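Local coordinates for phosphoacetylglucosamine mutase (Aspergillus lentulus, PDB 5O9X), which catalyses the interconversion of N-acetylglucosamine 6-phosphate and N-acetylglucosamine 1-phosphate, a phosphomutase reaction in amino-sugar metabolism, at residues G258-V262 with R289-Y293. The protein carries 1 engineered substitution. Residues are numbered along the deposited sequence; the frame is centred on the assembly and turned at random.
Sequences GADYV and RILYY. Unlike the reference sequence in segment 289-293: L291 (reference Val). With G16 (1,6-di-O-phosphono-alpha-D-glucopyranose), chain B.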
loop_
_atom_site.group_PDB
_atom_site.type_symbol
_atom_site.label_atom_id
_atom_site.label_comp_id
_atom_site.label_asym_id
_atom_site.label_seq_id
_atom_site.Cartn_x
_atom_site.Cartn_y
_atom_site.Cartn_z
ATOM N N GLY A 258 7.130 -13.004 3.960
ATOM C CA GLY A 258 6.570 -11.697 3.501
ATOM C C GLY A 258 5.102 -11.614 3.996
ATOM O O GLY A 258 4.469 -12.621 4.260
ATOM N N ALA A 259 4.567 -10.400 4.040
ATOM C CA ALA A 259 3.226 -10.118 4.658
ATOM C C ALA A 259 2.201 -10.874 3.867
ATOM O O ALA A 259 1.225 -11.282 4.406
ATOM C CB ALA A 259 2.914 -8.612 4.561
ATOM N N ASP A 260 2.353 -10.977 2.545
ATOM C CA ASP A 260 1.240 -11.646 1.781
ATOM C C ASP A 260 1.126 -13.171 2.082
ATOM O O ASP A 260 0.058 -13.751 2.292
ATOM C CB ASP A 260 1.446 -11.441 0.257
ATOM C CG ASP A 260 0.329 -12.107 -0.525
ATOM O OD1 ASP A 260 -0.848 -11.679 -0.359
ATOM O OD2 ASP A 260 0.615 -13.120 -1.245
ATOM N N TYR A 261 2.297 -13.816 2.237
ATOM C CA TYR A 261 2.337 -15.196 2.657
ATOM C C TYR A 261 1.660 -15.329 4.063
ATOM O O TYR A 261 0.783 -16.192 4.262
ATOM C CB TYR A 261 3.819 -15.728 2.689
ATOM C CG TYR A 261 3.886 -17.182 3.234
ATOM C CD1 TYR A 261 3.923 -18.292 2.340
ATOM C CD2 TYR A 261 3.915 -17.428 4.597
ATOM C CE1 TYR A 261 3.997 -19.621 2.795
ATOM C CE2 TYR A 261 3.915 -18.741 5.069
ATOM C CZ TYR A 261 3.991 -19.816 4.146
ATOM O OH TYR A 261 4.019 -21.089 4.651
ATOM N N VAL A 262 2.057 -14.498 5.033
ATOM C CA VAL A 262 1.553 -14.641 6.391
ATOM C C VAL A 262 0.025 -14.434 6.423
ATOM O O VAL A 262 -0.718 -15.187 7.065
ATOM C CB VAL A 262 2.315 -13.675 7.309
ATOM C CG1 VAL A 262 1.723 -13.663 8.730
ATOM C CG2 VAL A 262 3.790 -14.174 7.463
ATOM N N ARG A 289 3.553 -3.079 2.734
ATOM C CA ARG A 289 2.563 -3.747 3.614
ATOM C C ARG A 289 3.311 -4.158 4.862
ATOM O O ARG A 289 4.481 -4.582 4.770
ATOM C CB ARG A 289 2.062 -5.049 2.973
ATOM C CG ARG A 289 1.233 -4.827 1.720
ATOM C CD ARG A 289 0.746 -6.212 1.253
ATOM N NE ARG A 289 0.090 -6.106 -0.069
ATOM C CZ ARG A 289 -0.606 -7.097 -0.611
ATOM N NH1 ARG A 289 -0.706 -8.255 0.030
ATOM N NH2 ARG A 289 -1.127 -6.987 -1.814
ATOM N N ILE A 290 2.620 -4.106 6.010
ATOM C CA ILE A 290 3.182 -4.745 7.212
ATOM C C ILE A 290 2.052 -5.475 7.962
ATOM O O ILE A 290 0.964 -4.929 8.095
ATOM C CB ILE A 290 3.866 -3.751 8.123
ATOM C CG1 ILE A 290 4.517 -4.481 9.340
ATOM C CG2 ILE A 290 2.971 -2.559 8.454
ATOM C CD1 ILE A 290 5.511 -3.623 10.050
ATOM N N LEU A 291 2.304 -6.698 8.400
ATOM C CA LEU A 291 1.596 -7.190 9.599
ATOM C C LEU A 291 2.358 -7.761 10.670
ATOM O O LEU A 291 3.503 -8.049 10.493
ATOM C CB LEU A 291 0.542 -8.153 9.351
ATOM C CG LEU A 291 0.370 -9.180 8.408
ATOM C CD1 LEU A 291 -0.328 -8.091 7.565
ATOM C CD2 LEU A 291 1.739 -9.767 8.133
ATOM N N TYR A 292 1.694 -7.906 11.800
ATOM C CA TYR A 292 2.352 -8.360 13.015
ATOM C C TYR A 292 1.797 -9.709 13.365
ATOM O O TYR A 292 0.678 -10.039 12.947
ATOM C CB TYR A 292 1.943 -7.349 14.181
ATOM C CG TYR A 292 3.030 -6.270 14.418
ATOM C CD1 TYR A 292 3.136 -5.154 13.525
ATOM C CD2 TYR A 292 3.938 -6.400 15.486
ATOM C CE1 TYR A 292 4.130 -4.160 13.702
ATOM C CE2 TYR A 292 4.926 -5.389 15.737
ATOM C CZ TYR A 292 5.019 -4.288 14.819
ATOM O OH TYR A 292 5.922 -3.253 15.034
ATOM N N TYR A 293 2.515 -10.469 14.213
ATOM C CA TYR A 293 2.048 -11.779 14.632
ATOM C C TYR A 293 3.002 -12.260 15.713
ATOM O O TYR A 293 4.086 -11.689 15.926
ATOM C CB TYR A 293 2.024 -12.818 13.463
ATOM C CG TYR A 293 3.307 -12.843 12.655
ATOM C CD1 TYR A 293 4.371 -13.812 12.932
ATOM C CD2 TYR A 293 3.473 -11.920 11.596
ATOM C CE1 TYR A 293 5.534 -13.808 12.145
ATOM C CE2 TYR A 293 4.622 -11.934 10.807
ATOM C CZ TYR A 293 5.662 -12.862 11.107
ATOM O OH TYR A 293 6.783 -12.851 10.280
HETATM C C1 G16 B . -2.061 -3.828 -4.328
HETATM C C2 G16 B . -2.847 -2.592 -3.900
HETATM C C3 G16 B . -3.693 -2.910 -2.626
HETATM C C4 G16 B . -4.622 -4.101 -2.780
HETATM C C5 G16 B . -3.781 -5.300 -3.198
HETATM C C6 G16 B . -4.574 -6.495 -3.674
HETATM O O1 G16 B . -1.144 -4.176 -3.286
HETATM O O2 G16 B . -2.017 -1.409 -3.684
HETATM O O3 G16 B . -4.329 -1.747 -2.271
HETATM O O4 G16 B . -5.350 -4.499 -1.537
HETATM O O5 G16 B . -3.019 -5.025 -4.398
HETATM O O6 G16 B . -5.380 -6.043 -4.854
HETATM P P G16 B . -6.260 -7.144 -5.657
HETATM O O1P G16 B . -7.128 -7.921 -4.640
HETATM O O2P G16 B . -5.279 -8.137 -6.325
HETATM O O3P G16 B . -7.037 -6.414 -6.774
HETATM P "P'" G16 B . 0.478 -4.235 -3.512
HETATM O O1X G16 B . 0.857 -3.108 -4.511
HETATM O O2X G16 B . 0.786 -5.585 -4.236
HETATM O O3X G16 B . 1.133 -4.272 -2.175
#
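V262 and A259, on the first turn of helix 259-265, press against Y293, L291 and R289, placing the start of this short helix on strand 290-295 in the mixed sheet of the second alpha/beta domain of the phosphohexomutase fold. The tight part is apolar and buried. V262 and Y293 cross at about a right angle, with V262 CG1 3.8 Å from Y293 CD2 and oblique to the ring; the phenol end of Y293 is hydrogen-bonded to S282 on the adjacent strand. A259 CB lies 4.0 Å from R289 CB, bringing the helix close to the base of the arginine. Between these pairs L291, which differs from the reference sequence, places CD2 3.9 Å from A259 CB. Its fit is doubtful in detail, because L291 CD1 is modelled much too close to its own CB. F301 and L303 of the neighbouring strand also touch V262, extending the apolar patch.

The D260 side is looser and polar, and this residue is partly exposed. D260 OD1 and R289 NH1 form a salt bridge at 3.4 Å, but its hydrogen bond is weak, bent to 132°. The carboxylate and guanidinium planes stand 76° apart and one oxygen faces one nitrogen, so this is no flat, two-pronged pairing. R289 belongs to the pocket of glucose 1,6-bisphosphate, also lined by H70 and H384. With CG anti to its carbonyl carbon and the chain extended from CG to NE, its guanidinium is carried to the phosphate at the sugar's 1-position. There R289 NE donates to G16 O3X at 3.0 Å, while R289 NH2 makes the straighter bond, 3.2 Å and 167°, to G16 O1, which lies in the guanidinium plane.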